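Local coordinates for protein endo-1,4-beta-xylanase C (Paenibacillus barcinonensis, PDB 4XUR) that hydrolyses beta-1,4-xylosidic linkages in xylan and is represented here by its xylan-binding CBM22-2 module in complex with xylotetraose, at residues I78-M83 with F164-V169; G61-V66 with R143-T148; K99-D104 with E135-S140; M112-T117 with K124-D129. One frame throughout, in Å; residues are numbered along the deposited sequence.

Contact 1. Residues I78-M83 with F164-V169; sequences ISFWAM and FYVDDV. With CA (calcium ion), chain G.
Directly opposite W81, D167 grips a calcium ion with both carboxylate oxygens, OD1 and OD2 each lying 2.5 Å from the metal. The two residues form a hydrogen-bonded antiparallel pair in the six-stranded sheet of a beta-sandwich, as do M83 and Y165. CG of D167 stands anti to the backbone N (chi1 -156°), and the carboxylate leads off the sheet to the ion; D19, E21, S46 and R48 complete the site, and H44 N bonds OD2. D168 is left-handed in a G1 beta bulge against strand 16-18. Its CB packs 3.7 Å from CD1 of W81, whose ring stacks on H44, and its OD1 accepts from a calcium-bound water. The side chains of M83 and Y165 run side by side, M83 CE 3.8 Å from Y165 CD1; M83 SD, 5.0 Å from the ring centroid and oblique to it, makes the Met-aromatic contact. An alanine in place of Y165 would probably leave the M83 methyl without its ring and K51 NZ without the hydroxyl it bonds. On the other face, F80 CE2 touches V166 CG1 and F80 CB touches V169 CG2. A second water bridges the strands, 2.8 Å from S79 OG and donating to D168 O at 2.6 Å.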
loop_
_atom_site.group_PDB
_atom_site.type_symbol
_atom_site.label_atom_id
_atom_site.label_comp_id
_atom_site.label_asym_id
_atom_site.label_seq_id
_atom_site.Cartn_x
_atom_site.Cartn_y
_atom_site.Cartn_z
ATOM N N ILE A 78 11.479 0.725 -1.696
ATOM C CA ILE A 78 10.247 0.005 -1.364
ATOM C C ILE A 78 9.716 -0.722 -2.573
ATOM O O ILE A 78 9.602 -0.158 -3.688
ATOM C CB ILE A 78 9.143 0.922 -0.821
ATOM C CG1 ILE A 78 9.646 1.686 0.371
ATOM C CG2 ILE A 78 7.913 0.098 -0.478
ATOM C CD1 ILE A 78 8.544 2.326 1.238
ATOM N N SER A 79 9.310 -1.937 -2.333
ATOM C CA SER A 79 8.597 -2.752 -3.365
ATOM C C SER A 79 7.494 -3.600 -2.796
ATOM O O SER A 79 7.432 -3.885 -1.610
ATOM C CB SER A 79 9.591 -3.655 -4.059
ATOM O OG SER A 79 10.167 -4.604 -3.131
ATOM N N PHE A 80 6.562 -3.994 -3.695
ATOM C CA PHE A 80 5.500 -4.955 -3.361
ATOM C C PHE A 80 4.869 -5.481 -4.624
ATOM O O PHE A 80 5.009 -4.883 -5.651
ATOM C CB PHE A 80 4.430 -4.376 -2.419
ATOM C CG PHE A 80 3.522 -3.324 -3.004
ATOM C CD1 PHE A 80 3.837 -1.962 -2.894
ATOM C CD2 PHE A 80 2.269 -3.668 -3.553
ATOM C CE1 PHE A 80 2.943 -0.978 -3.338
ATOM C CE2 PHE A 80 1.398 -2.703 -4.019
ATOM C CZ PHE A 80 1.737 -1.360 -3.901
ATOM N N TRP A 81 4.160 -6.611 -4.489
ATOM C CA TRP A 81 3.419 -7.241 -5.604
ATOM C C TRP A 81 1.980 -7.089 -5.391
ATOM O O TRP A 81 1.494 -7.195 -4.253
ATOM C CB TRP A 81 3.784 -8.704 -5.698
ATOM C CG TRP A 81 5.240 -8.923 -6.097
ATOM C CD1 TRP A 81 6.317 -8.854 -5.286
ATOM C CD2 TRP A 81 5.731 -9.303 -7.385
ATOM N NE1 TRP A 81 7.465 -9.072 -5.982
ATOM C CE2 TRP A 81 7.143 -9.335 -7.286
ATOM C CE3 TRP A 81 5.140 -9.491 -8.620
ATOM C CZ2 TRP A 81 7.951 -9.683 -8.369
ATOM C CZ3 TRP A 81 5.956 -9.829 -9.695
ATOM C CH2 TRP A 81 7.333 -9.879 -9.569
ATOM N N ALA A 82 1.248 -6.833 -6.469
ATOM C CA ALA A 82 -0.198 -6.606 -6.383
ATOM C C ALA A 82 -0.889 -7.372 -7.475
ATOM O O ALA A 82 -0.269 -7.634 -8.540
ATOM C CB ALA A 82 -0.526 -5.127 -6.473
ATOM N N MET A 83 -2.149 -7.737 -7.211
ATOM C CA MET A 83 -3.016 -8.487 -8.170
ATOM C C MET A 83 -4.479 -8.160 -7.911
ATOM O O MET A 83 -4.882 -7.940 -6.780
ATOM C CB MET A 83 -2.716 -9.984 -8.087
ATOM C CG MET A 83 -3.418 -10.855 -9.160
ATOM S SD MET A 83 -5.072 -11.381 -8.664
ATOM C CE MET A 83 -4.633 -12.719 -7.571
ATOM N N PHE A 164 -8.495 -5.998 -4.301
ATOM C CA PHE A 164 -7.199 -6.401 -4.800
ATOM C C PHE A 164 -6.298 -6.941 -3.667
ATOM O O PHE A 164 -6.576 -6.752 -2.510
ATOM C CB PHE A 164 -6.479 -5.277 -5.567
ATOM C CG PHE A 164 -6.096 -4.074 -4.727
ATOM C CD1 PHE A 164 -4.949 -4.082 -4.001
ATOM C CD2 PHE A 164 -6.909 -2.966 -4.702
ATOM C CE1 PHE A 164 -4.615 -2.971 -3.232
ATOM C CE2 PHE A 164 -6.560 -1.839 -3.971
ATOM C CZ PHE A 164 -5.397 -1.880 -3.228
ATOM N N TYR A 165 -5.277 -7.652 -4.095
ATOM C CA TYR A 165 -4.324 -8.369 -3.239
ATOM C C TYR A 165 -2.986 -7.690 -3.283
ATOM O O TYR A 165 -2.590 -7.194 -4.323
ATOM C CB TYR A 165 -4.124 -9.825 -3.736
ATOM C CG TYR A 165 -5.446 -10.597 -3.841
ATOM C CD1 TYR A 165 -6.254 -10.463 -4.984
ATOM C CD2 TYR A 165 -5.895 -11.358 -2.769
ATOM C CE1 TYR A 165 -7.490 -11.168 -5.074
ATOM C CE2 TYR A 165 -7.116 -12.039 -2.819
ATOM C CZ TYR A 165 -7.886 -11.948 -4.005
ATOM O OH TYR A 165 -9.092 -12.609 -4.069
ATOM N N VAL A 166 -2.289 -7.664 -2.142
ATOM C CA VAL A 166 -0.854 -7.362 -2.139
ATOM C C VAL A 166 -0.055 -8.448 -1.406
ATOM O O VAL A 166 -0.623 -9.144 -0.566
ATOM C CB VAL A 166 -0.478 -5.998 -1.469
ATOM C CG1 VAL A 166 -1.170 -4.838 -2.192
ATOM C CG2 VAL A 166 -0.817 -5.970 0.000
ATOM N N ASP A 167 1.197 -8.603 -1.765
ATOM C CA ASP A 167 2.088 -9.623 -1.194
ATOM C C ASP A 167 3.556 -9.218 -1.352
ATOM O O ASP A 167 3.896 -8.328 -2.126
ATOM C CB ASP A 167 1.834 -10.990 -1.887
ATOM C CG ASP A 167 2.216 -12.177 -1.059
ATOM O OD1 ASP A 167 2.538 -12.074 0.162
ATOM O OD2 ASP A 167 2.138 -13.282 -1.647
ATOM N N ASP A 168 4.428 -9.867 -0.585
ATOM C CA ASP A 168 5.891 -9.728 -0.725
ATOM C C ASP A 168 6.354 -8.246 -0.682
ATOM O O ASP A 168 7.090 -7.777 -1.573
ATOM C CB ASP A 168 6.400 -10.446 -1.983
ATOM C CG ASP A 168 6.359 -11.976 -1.846
ATOM O OD1 ASP A 168 6.335 -12.515 -0.688
ATOM O OD2 ASP A 168 6.317 -12.653 -2.907
ATOM N N VAL A 169 5.893 -7.542 0.334
ATOM C CA VAL A 169 6.245 -6.140 0.569
ATOM C C VAL A 169 7.626 -6.150 1.213
ATOM O O VAL A 169 7.870 -6.903 2.175
ATOM C CB VAL A 169 5.277 -5.461 1.544
ATOM C CG1 VAL A 169 5.690 -4.019 1.713
ATOM C CG2 VAL A 169 3.845 -5.520 1.030
HETATM CA CA CA G . 2.631 -14.523 0.500
HETATM O O HOH W 1 8.964 -7.170 -3.322
HETATM O O HOH W 2 4.753 -14.722 -0.052
#

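Contact 2. Residues G61-V66 with R143-T148; sequences GPLVEV and RMYAET. With XYP (beta-D-xylopyranose), chain D.
Y145 packs its CB 3.7 Å from CB of L63 and carries its ring on to a xylose unit of the bound xylotetraose, where OH donates to sugar O2 at 3.0 Å. The same O2 donates to E147 OE1 at 2.5 Å and sugar O3 to E147 OE2 at 2.8 Å, and the carboxylate thus holds two neighbouring hydroxyls. Behind this first shell, R31 makes a cation-pi contact with the Y145 ring and S96 OG bonds E147 OE2. L63 also reaches diagonally across to R143, CD2 to CB 3.6 Å. R143 NE donates to E65 OE1 at 2.8 Å, an almost straight salt bridge (170°), in the guanidinium plane but from above the carboxylate plane. E65 has CG anti to the backbone N (chi1 175°) and bends at chi2 (67°), folding its carboxylate toward R143. A water joins OE1 to R143 NH2, and E98 and E100 form salt bridges with the terminal nitrogens. An alanine in place of R143 would probably leave these three carboxylates without their shared cation and likely to repel one another. On the opposite face, V64 CG1 lies beside M144 CG at 3.6 Å, and M144 continues to I78 and V169 of the other sheet. One face in the hydrophobic interior, the other offering a tyrosine and a carboxylate to sugar, is the arrangement of the xylan-binding site on a CBM22 beta-sandwich.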
loop_
_atom_site.group_PDB
_atom_site.type_symbol
_atom_site.label_atom_id
_atom_site.label_comp_id
_atom_site.label_asym_id
_atom_site.label_seq_id
_atom_site.Cartn_x
_atom_site.Cartn_y
_atom_site.Cartn_z
ATOM N N GLY A 61 -7.495 1.142 0.784
ATOM C CA GLY A 61 -6.394 0.244 0.483
ATOM C C GLY A 61 -5.615 -0.130 1.711
ATOM O O GLY A 61 -5.841 0.472 2.783
ATOM N N PRO A 62 -4.739 -1.151 1.596
ATOM C CA PRO A 62 -4.028 -1.623 2.798
ATOM C C PRO A 62 -2.854 -0.674 3.149
ATOM O O PRO A 62 -2.116 -0.302 2.244
ATOM C CB PRO A 62 -3.496 -3.013 2.339
ATOM C CG PRO A 62 -3.286 -2.845 0.866
ATOM C CD PRO A 62 -4.276 -1.814 0.375
ATOM N N LEU A 63 -2.730 -0.332 4.397
ATOM C CA LEU A 63 -1.683 0.612 4.846
ATOM C C LEU A 63 -0.948 0.013 6.033
ATOM O O LEU A 63 -1.560 -0.659 6.880
ATOM C CB LEU A 63 -2.330 1.916 5.289
ATOM C CG LEU A 63 -1.519 3.054 5.928
ATOM C CD1 LEU A 63 -2.171 4.422 5.643
ATOM C CD2 LEU A 63 -1.352 2.969 7.460
ATOM N N VAL A 64 0.337 0.335 6.139
ATOM C CA VAL A 64 1.156 0.050 7.314
ATOM C C VAL A 64 2.153 1.172 7.647
ATOM O O VAL A 64 2.831 1.721 6.764
ATOM C CB VAL A 64 1.848 -1.358 7.145
ATOM C CG1 VAL A 64 2.917 -1.380 6.014
ATOM C CG2 VAL A 64 2.512 -1.801 8.469
ATOM N N GLU A 65 2.237 1.483 8.927
ATOM C CA GLU A 65 3.212 2.450 9.478
ATOM C C GLU A 65 4.620 1.838 9.309
ATOM O O GLU A 65 4.884 0.716 9.818
ATOM C CB GLU A 65 2.925 2.730 10.945
ATOM C CG GLU A 65 3.963 3.621 11.614
ATOM C CD GLU A 65 3.991 5.030 11.111
ATOM O OE1 GLU A 65 3.003 5.750 11.369
ATOM O OE2 GLU A 65 4.999 5.475 10.467
ATOM N N VAL A 66 5.516 2.565 8.661
ATOM C CA VAL A 66 6.898 2.051 8.525
ATOM C C VAL A 66 8.039 2.947 9.060
ATOM O O VAL A 66 9.189 2.540 9.008
ATOM C CB VAL A 66 7.211 1.653 7.077
ATOM C CG1 VAL A 66 6.256 0.482 6.626
ATOM C CG2 VAL A 66 7.191 2.857 6.159
ATOM N N ARG A 143 3.679 6.075 6.361
ATOM C CA ARG A 143 2.993 4.785 6.170
ATOM C C ARG A 143 2.884 4.528 4.710
ATOM O O ARG A 143 2.440 5.388 3.918
ATOM C CB ARG A 143 1.605 4.844 6.810
ATOM C CG ARG A 143 1.574 5.283 8.249
ATOM C CD ARG A 143 0.913 6.629 8.448
ATOM N NE ARG A 143 1.105 7.177 9.824
ATOM C CZ ARG A 143 0.414 8.135 10.389
ATOM N NH1 ARG A 143 -0.585 8.768 9.791
ATOM N NH2 ARG A 143 0.706 8.464 11.640
ATOM N N MET A 144 3.288 3.340 4.325
ATOM C CA MET A 144 3.136 2.936 2.933
ATOM C C MET A 144 1.733 2.381 2.711
ATOM O O MET A 144 1.187 1.743 3.570
ATOM C CB MET A 144 4.175 1.939 2.528
ATOM C CG MET A 144 4.071 0.578 3.196
ATOM S SD MET A 144 5.327 -0.519 2.503
ATOM C CE MET A 144 4.723 -0.640 0.818
ATOM N N TYR A 145 1.141 2.608 1.529
ATOM C CA TYR A 145 -0.144 2.019 1.232
ATOM C C TYR A 145 -0.347 1.822 -0.251
ATOM O O TYR A 145 0.406 2.425 -1.053
ATOM C CB TYR A 145 -1.318 2.826 1.850
ATOM C CG TYR A 145 -1.589 4.201 1.318
ATOM C CD1 TYR A 145 -0.892 5.280 1.827
ATOM C CD2 TYR A 145 -2.624 4.446 0.396
ATOM C CE1 TYR A 145 -1.159 6.562 1.389
ATOM C CE2 TYR A 145 -2.903 5.729 -0.063
ATOM C CZ TYR A 145 -2.187 6.783 0.465
ATOM O OH TYR A 145 -2.436 8.092 0.054
ATOM N N ALA A 146 -1.325 0.975 -0.597
ATOM C CA ALA A 146 -1.704 0.822 -2.005
ATOM C C ALA A 146 -3.092 1.335 -2.218
ATOM O O ALA A 146 -3.937 1.249 -1.353
ATOM C CB ALA A 146 -1.652 -0.666 -2.427
ATOM N N GLU A 147 -3.337 1.825 -3.448
ATOM C CA GLU A 147 -4.635 2.399 -3.799
ATOM C C GLU A 147 -4.781 2.437 -5.318
ATOM O O GLU A 147 -3.892 2.089 -6.044
ATOM C CB GLU A 147 -4.758 3.800 -3.261
ATOM C CG GLU A 147 -3.756 4.799 -3.855
ATOM C CD GLU A 147 -3.908 6.173 -3.279
ATOM O OE1 GLU A 147 -5.014 6.544 -2.757
ATOM O OE2 GLU A 147 -2.912 6.925 -3.355
ATOM N N THR A 148 -5.957 2.860 -5.780
ATOM C CA THR A 148 -6.154 3.190 -7.219
ATOM C C THR A 148 -6.066 4.724 -7.426
ATOM O O THR A 148 -6.097 5.522 -6.492
ATOM C CB THR A 148 -7.486 2.620 -7.748
ATOM O OG1 THR A 148 -8.555 2.890 -6.843
ATOM C CG2 THR A 148 -7.360 1.174 -7.864
HETATM C C1 XYP D . -5.634 10.869 -0.662
HETATM C C2 XYP D . -5.210 9.932 -1.794
HETATM C C3 XYP D . -3.862 10.325 -2.387
HETATM C C4 XYP D . -3.865 11.835 -2.725
HETATM C C5 XYP D . -4.362 12.671 -1.542
HETATM O O2 XYP D . -5.076 8.612 -1.284
HETATM O O3 XYP D . -3.593 9.594 -3.558
HETATM O O4 XYP D . -2.499 12.195 -3.040
HETATM O O5 XYP D . -5.655 12.250 -1.160
HETATM O O HOH W 3 2.775 7.620 13.626
#

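Contact 3. Residues K99-D104 with E135-S140; sequences KEFNRD and ESTGIS
S140 OG is held between two groups of segment 99-104, donating to E100 OE2 at 2.6 Å and accepting from R103 N at 2.9 Å. This is the tight part of an antiparallel beta pairing at the far end of the four-stranded sheet, where strands 90-101 and 139-147 meet. The hydroxyl sits between its own backbone N and carbonyl carbon (chi1 61°) and approaches the anti lone pair of OE2. Two backbone bonds flank the non-hydrogen-bonded pair F101 and I139, S140 N to E100 O and N102 N to G138 O, both 2.8 Å long. Between them the CD1 methyl of I139 lies over one face of the F101 ring, 3.9 Å from its centroid and displaced toward the rim, in a CH-pi contact. CD1 also touches CB of K99. The solvent side is looser. N102 and R103 turn in left-handed backbone conformations; N102 ND2 comes 3.7 Å from G138 CA and R103 CG lies near S140 CB, with no side-chain hydrogen bond across from either. G138 is also left-handed: a CB there would be jammed against the carbonyl O of T137 and run into ND2 of N102. T137 closes this outer side with an ST turn: OG1, bonded to A134 O, accepts from I139 N at 3.1 Å and lies in the plane of the F101 ring, 3.6 Å from CE2.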
loop_
_atom_site.group_PDB
_atom_site.type_symbol
_atom_site.label_atom_id
_atom_site.label_comp_id
_atom_site.label_asym_id
_atom_site.label_seq_id
_atom_site.Cartn_x
_atom_site.Cartn_y
_atom_site.Cartn_z
ATOM N N LYS A 99 1.971 10.764 5.229
ATOM C CA LYS A 99 2.937 11.384 6.158
ATOM C C LYS A 99 2.265 12.284 7.197
ATOM O O LYS A 99 1.388 13.058 6.864
ATOM C CB LYS A 99 3.979 12.169 5.380
ATOM C CG LYS A 99 4.969 11.304 4.664
ATOM C CD LYS A 99 5.983 12.199 3.930
ATOM C CE LYS A 99 5.774 12.198 2.470
ATOM N NZ LYS A 99 6.892 12.859 1.804
ATOM N N GLU A 100 2.698 12.130 8.437
ATOM C CA GLU A 100 2.235 12.900 9.595
ATOM C C GLU A 100 3.465 13.668 10.143
ATOM O O GLU A 100 4.567 13.097 10.271
ATOM C CB GLU A 100 1.689 11.977 10.693
ATOM C CG GLU A 100 1.264 12.698 11.962
ATOM C CD GLU A 100 1.027 11.747 13.097
ATOM O OE1 GLU A 100 -0.021 11.158 13.158
ATOM O OE2 GLU A 100 1.936 11.574 13.956
ATOM N N PHE A 101 3.264 14.959 10.458
ATOM C CA PHE A 101 4.258 15.830 10.979
ATOM C C PHE A 101 3.754 16.404 12.326
ATOM O O PHE A 101 2.619 16.828 12.406
ATOM C CB PHE A 101 4.599 16.995 10.035
ATOM C CG PHE A 101 5.259 16.544 8.761
ATOM C CD1 PHE A 101 4.489 16.100 7.683
ATOM C CD2 PHE A 101 6.649 16.490 8.638
ATOM C CE1 PHE A 101 5.083 15.687 6.512
ATOM C CE2 PHE A 101 7.226 16.088 7.449
ATOM C CZ PHE A 101 6.434 15.677 6.382
ATOM N N ASN A 102 4.644 16.442 13.293
ATOM C CA ASN A 102 4.375 17.052 14.606
ATOM C C ASN A 102 3.196 16.431 15.286
ATOM O O ASN A 102 2.500 17.112 16.036
ATOM C CB ASN A 102 4.214 18.573 14.496
ATOM C CG ASN A 102 5.309 19.224 13.718
ATOM O OD1 ASN A 102 5.064 19.825 12.684
ATOM N ND2 ASN A 102 6.496 19.071 14.163
ATOM N N ARG A 103 2.939 15.149 15.006
ATOM C CA ARG A 103 1.804 14.458 15.622
ATOM C C ARG A 103 0.463 15.184 15.398
ATOM O O ARG A 103 -0.411 15.151 16.237
ATOM C CB ARG A 103 2.031 14.253 17.118
ATOM C CG ARG A 103 3.323 13.533 17.432
ATOM C CD ARG A 103 3.301 12.975 18.842
ATOM N NE ARG A 103 4.371 13.560 19.600
ATOM C CZ ARG A 103 5.669 13.447 19.284
ATOM N NH1 ARG A 103 6.018 12.783 18.162
ATOM N NH2 ARG A 103 6.602 13.953 20.063
ATOM N N ASP A 104 0.338 15.846 14.261
ATOM C CA ASP A 104 -0.889 16.559 13.924
ATOM C C ASP A 104 -1.647 15.689 12.937
ATOM O O ASP A 104 -1.358 15.671 11.750
ATOM C CB ASP A 104 -0.583 17.904 13.284
ATOM C CG ASP A 104 -1.879 18.743 12.983
ATOM O OD1 ASP A 104 -2.970 18.239 13.151
ATOM O OD2 ASP A 104 -1.771 19.885 12.495
ATOM N N GLU A 135 14.878 14.428 10.675
ATOM C CA GLU A 135 14.317 14.680 12.009
ATOM C C GLU A 135 13.773 16.071 12.162
ATOM O O GLU A 135 12.685 16.281 12.702
ATOM C CB GLU A 135 15.441 14.362 13.040
ATOM C CG GLU A 135 15.098 14.760 14.477
ATOM C CD GLU A 135 13.926 14.058 15.057
ATOM O OE1 GLU A 135 13.125 14.780 15.701
ATOM O OE2 GLU A 135 13.799 12.825 14.864
ATOM N N SER A 136 14.568 17.023 11.680
ATOM C CA SER A 136 14.251 18.434 11.839
ATOM C C SER A 136 12.955 18.809 11.128
ATOM O O SER A 136 12.482 19.952 11.317
ATOM C CB SER A 136 15.452 19.308 11.431
ATOM O OG SER A 136 16.019 18.888 10.202
ATOM N N THR A 137 12.395 17.933 10.277
ATOM C CA THR A 137 11.077 18.223 9.693
ATOM C C THR A 137 9.946 18.048 10.700
ATOM O O THR A 137 8.839 18.542 10.485
ATOM C CB THR A 137 10.670 17.379 8.478
ATOM O OG1 THR A 137 10.510 15.999 8.885
ATOM C CG2 THR A 137 11.653 17.543 7.296
ATOM N N GLY A 138 10.199 17.343 11.796
ATOM C CA GLY A 138 9.150 16.981 12.744
ATOM C C GLY A 138 8.301 15.780 12.302
ATOM O O GLY A 138 7.284 15.444 12.947
ATOM N N ILE A 139 8.736 15.064 11.250
ATOM C CA ILE A 139 8.066 13.883 10.806
ATOM C C ILE A 139 7.810 12.932 11.966
ATOM O O ILE A 139 8.731 12.664 12.724
ATOM C CB ILE A 139 8.807 13.139 9.632
ATOM C CG1 ILE A 139 7.986 12.004 8.969
ATOM C CG2 ILE A 139 10.206 12.631 10.030
ATOM C CD1 ILE A 139 6.971 12.387 7.951
ATOM N N SER A 140 6.566 12.421 12.072
ATOM C CA SER A 140 6.145 11.532 13.151
ATOM C C SER A 140 5.382 10.273 12.705
ATOM O O SER A 140 5.113 9.387 13.549
ATOM C CB SER A 140 5.339 12.292 14.207
ATOM O OG SER A 140 4.151 12.866 13.651
#

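Contact 4. Residues M112-T117 with K124-D129; sequences MFASTT and KKIEAD
The F113 ring meets A128 at its edge: the CB methyl of A128 lies near the ring plane, 3.8 Å from CD1, while the ring also touches L97 of its own sheet. The contact closes one side of the beta-sandwich. Strand 109-119 is an outermost strand of the four-stranded sheet, and 124-131 belongs to the other sheet; the two run roughly antiparallel, at 150°, with no backbone pairing. Their axes come no nearer than 6.1 Å, and side chains fill the interval. F113 and A114 both stand opposite G95 in a classic beta bulge, which lets two successive side chains point at the facing strand. A114 thereby brings CB to 3.6 Å from CG2 of I126 and also close to A128 CB. I126 is the buried member of the contact, and its two branches part: CG2 goes to A114, whereas CG1, anti to the carbonyl carbon (chi1 -65°), is directed to T116, lying 3.6 Å from OG1. That hydroxyl is buried with no polar partner in the model, while the methyl CG2 of T116 rests against K125 O at 3.5 Å. Two of the outward-pointing side chains find partners within their own sheets, S115 OG with N94 and E127 OE1 with H77. Near the turn that joins the strands, polar chemistry takes over. K124 runs extended across the gap, its CG anti to the backbone N, and NZ donates to the carbonyl O of T117 at 2.8 Å.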
loop_
_atom_site.group_PDB
_atom_site.type_symbol
_atom_site.label_atom_id
_atom_site.label_comp_id
_atom_site.label_asym_id
_atom_site.label_seq_id
_atom_site.Cartn_x
_atom_site.Cartn_y
_atom_site.Cartn_z
ATOM N N MET A 112 2.262 9.769 -4.099
ATOM C CA MET A 112 2.516 8.554 -4.863
ATOM C C MET A 112 4.000 8.417 -5.166
ATOM O O MET A 112 4.585 9.315 -5.766
ATOM C CB MET A 112 1.746 8.597 -6.195
ATOM C CG MET A 112 1.614 7.262 -6.899
ATOM S SD MET A 112 1.306 7.494 -8.666
ATOM C CE MET A 112 -0.081 8.589 -8.604
ATOM N N PHE A 113 4.569 7.283 -4.821
ATOM C CA PHE A 113 5.904 6.948 -5.148
ATOM C C PHE A 113 6.045 6.001 -6.347
ATOM O O PHE A 113 7.169 5.928 -6.967
ATOM C CB PHE A 113 6.657 6.390 -3.902
ATOM C CG PHE A 113 6.174 5.034 -3.433
ATOM C CD1 PHE A 113 6.605 3.858 -4.048
ATOM C CD2 PHE A 113 5.311 4.947 -2.362
ATOM C CE1 PHE A 113 6.164 2.618 -3.575
ATOM C CE2 PHE A 113 4.883 3.712 -1.880
ATOM C CZ PHE A 113 5.331 2.555 -2.467
ATOM N N ALA A 114 4.997 5.308 -6.732
ATOM C CA ALA A 114 5.051 4.457 -7.887
ATOM C C ALA A 114 3.649 4.011 -8.333
ATOM O O ALA A 114 2.707 4.043 -7.550
ATOM C CB ALA A 114 5.907 3.224 -7.607
ATOM N N SER A 115 3.581 3.580 -9.599
ATOM C CA SER A 115 2.347 3.217 -10.290
ATOM C C SER A 115 2.663 2.240 -11.385
ATOM O O SER A 115 3.653 2.446 -12.084
ATOM C CB SER A 115 1.753 4.450 -10.928
ATOM O OG SER A 115 0.597 4.136 -11.723
ATOM N N THR A 116 1.846 1.173 -11.546
ATOM C CA THR A 116 1.954 0.256 -12.668
ATOM C C THR A 116 0.541 -0.132 -13.131
ATOM O O THR A 116 -0.412 -0.054 -12.348
ATOM C CB THR A 116 2.762 -1.018 -12.366
ATOM O OG1 THR A 116 1.999 -1.912 -11.545
ATOM C CG2 THR A 116 4.042 -0.741 -11.654
ATOM N N THR A 117 0.430 -0.518 -14.421
ATOM C CA THR A 117 -0.822 -1.034 -14.970
ATOM C C THR A 117 -0.833 -2.582 -14.859
ATOM O O THR A 117 0.018 -3.242 -15.389
ATOM C CB THR A 117 -1.004 -0.591 -16.479
ATOM O OG1 THR A 117 -1.098 0.844 -16.554
ATOM C CG2 THR A 117 -2.323 -1.171 -17.050
ATOM N N LYS A 124 2.078 -8.366 -10.358
ATOM C CA LYS A 124 3.128 -7.504 -10.853
ATOM C C LYS A 124 3.717 -6.664 -9.715
ATOM O O LYS A 124 3.007 -6.334 -8.767
ATOM C CB LYS A 124 2.540 -6.634 -11.920
ATOM C CG LYS A 124 3.552 -5.999 -12.848
ATOM C CD LYS A 124 2.828 -5.595 -14.123
ATOM C CE LYS A 124 3.549 -4.448 -14.834
ATOM N NZ LYS A 124 2.675 -3.931 -15.930
ATOM N N LYS A 125 4.960 -6.323 -9.871
ATOM C CA LYS A 125 5.728 -5.573 -8.851
ATOM C C LYS A 125 5.540 -4.049 -9.018
ATOM O O LYS A 125 5.484 -3.526 -10.139
ATOM C CB LYS A 125 7.185 -5.929 -8.963
ATOM C CG LYS A 125 8.009 -5.457 -7.766
ATOM C CD LYS A 125 9.484 -5.864 -7.950
ATOM C CE LYS A 125 10.222 -6.178 -6.689
ATOM N NZ LYS A 125 11.664 -6.457 -7.001
ATOM N N ILE A 126 5.351 -3.361 -7.893
ATOM C CA ILE A 126 5.396 -1.895 -7.829
ATOM C C ILE A 126 6.625 -1.527 -6.972
ATOM O O ILE A 126 6.750 -2.047 -5.886
ATOM C CB ILE A 126 4.111 -1.345 -7.187
ATOM C CG1 ILE A 126 2.878 -1.637 -8.059
ATOM C CG2 ILE A 126 4.254 0.140 -6.883
ATOM C CD1 ILE A 126 2.334 -3.004 -7.897
ATOM N N GLU A 127 7.509 -0.675 -7.477
ATOM C CA GLU A 127 8.703 -0.338 -6.720
ATOM C C GLU A 127 9.220 1.070 -7.005
ATOM O O GLU A 127 9.066 1.619 -8.086
ATOM C CB GLU A 127 9.773 -1.388 -6.972
ATOM C CG GLU A 127 10.444 -1.276 -8.353
ATOM C CD GLU A 127 11.547 -2.313 -8.525
ATOM O OE1 GLU A 127 12.225 -2.669 -7.516
ATOM O OE2 GLU A 127 11.758 -2.777 -9.658
ATOM N N ALA A 128 9.863 1.668 -5.986
ATOM C CA ALA A 128 10.615 2.913 -6.156
ATOM C C ALA A 128 11.557 3.140 -4.985
ATOM O O ALA A 128 11.380 2.572 -3.898
ATOM C CB ALA A 128 9.684 4.104 -6.284
ATOM N N ASP A 129 12.552 3.981 -5.200
ATOM C CA ASP A 129 13.270 4.633 -4.031
ATOM C C ASP A 129 12.333 5.682 -3.436
ATOM O O ASP A 129 11.681 6.469 -4.142
ATOM C CB ASP A 129 14.559 5.312 -4.464
ATOM C CG ASP A 129 15.733 4.376 -4.675
ATOM O OD1 ASP A 129 15.638 3.151 -4.556
ATOM O OD2 ASP A 129 16.813 4.939 -4.946
#

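Overall arrangement
Contacts 1 and 2 are buried, one in each sheet of the sandwich, pressed face to face: F164 CZ against P62 CD, A146 CB against F80 CZ. Their polar faces turn apart, one to calcium, the other to xylan. Contact 3 extends strand 139-147 of contact 2 to the periphery, its centre about 18 Å away; the two are tied by the salt bridge of E100 with R143, and apolar packing there is reduced to little more than I139 against F101 and K99. Contact 4, at the surface, joins strands of different sheets through side chains. Segment 124-129 shares a sheet with contact 1 (F80 O and I126 N, 2.7 Å apart, are probably hydrogen-bonded), 112-117 with contacts 2 and 3.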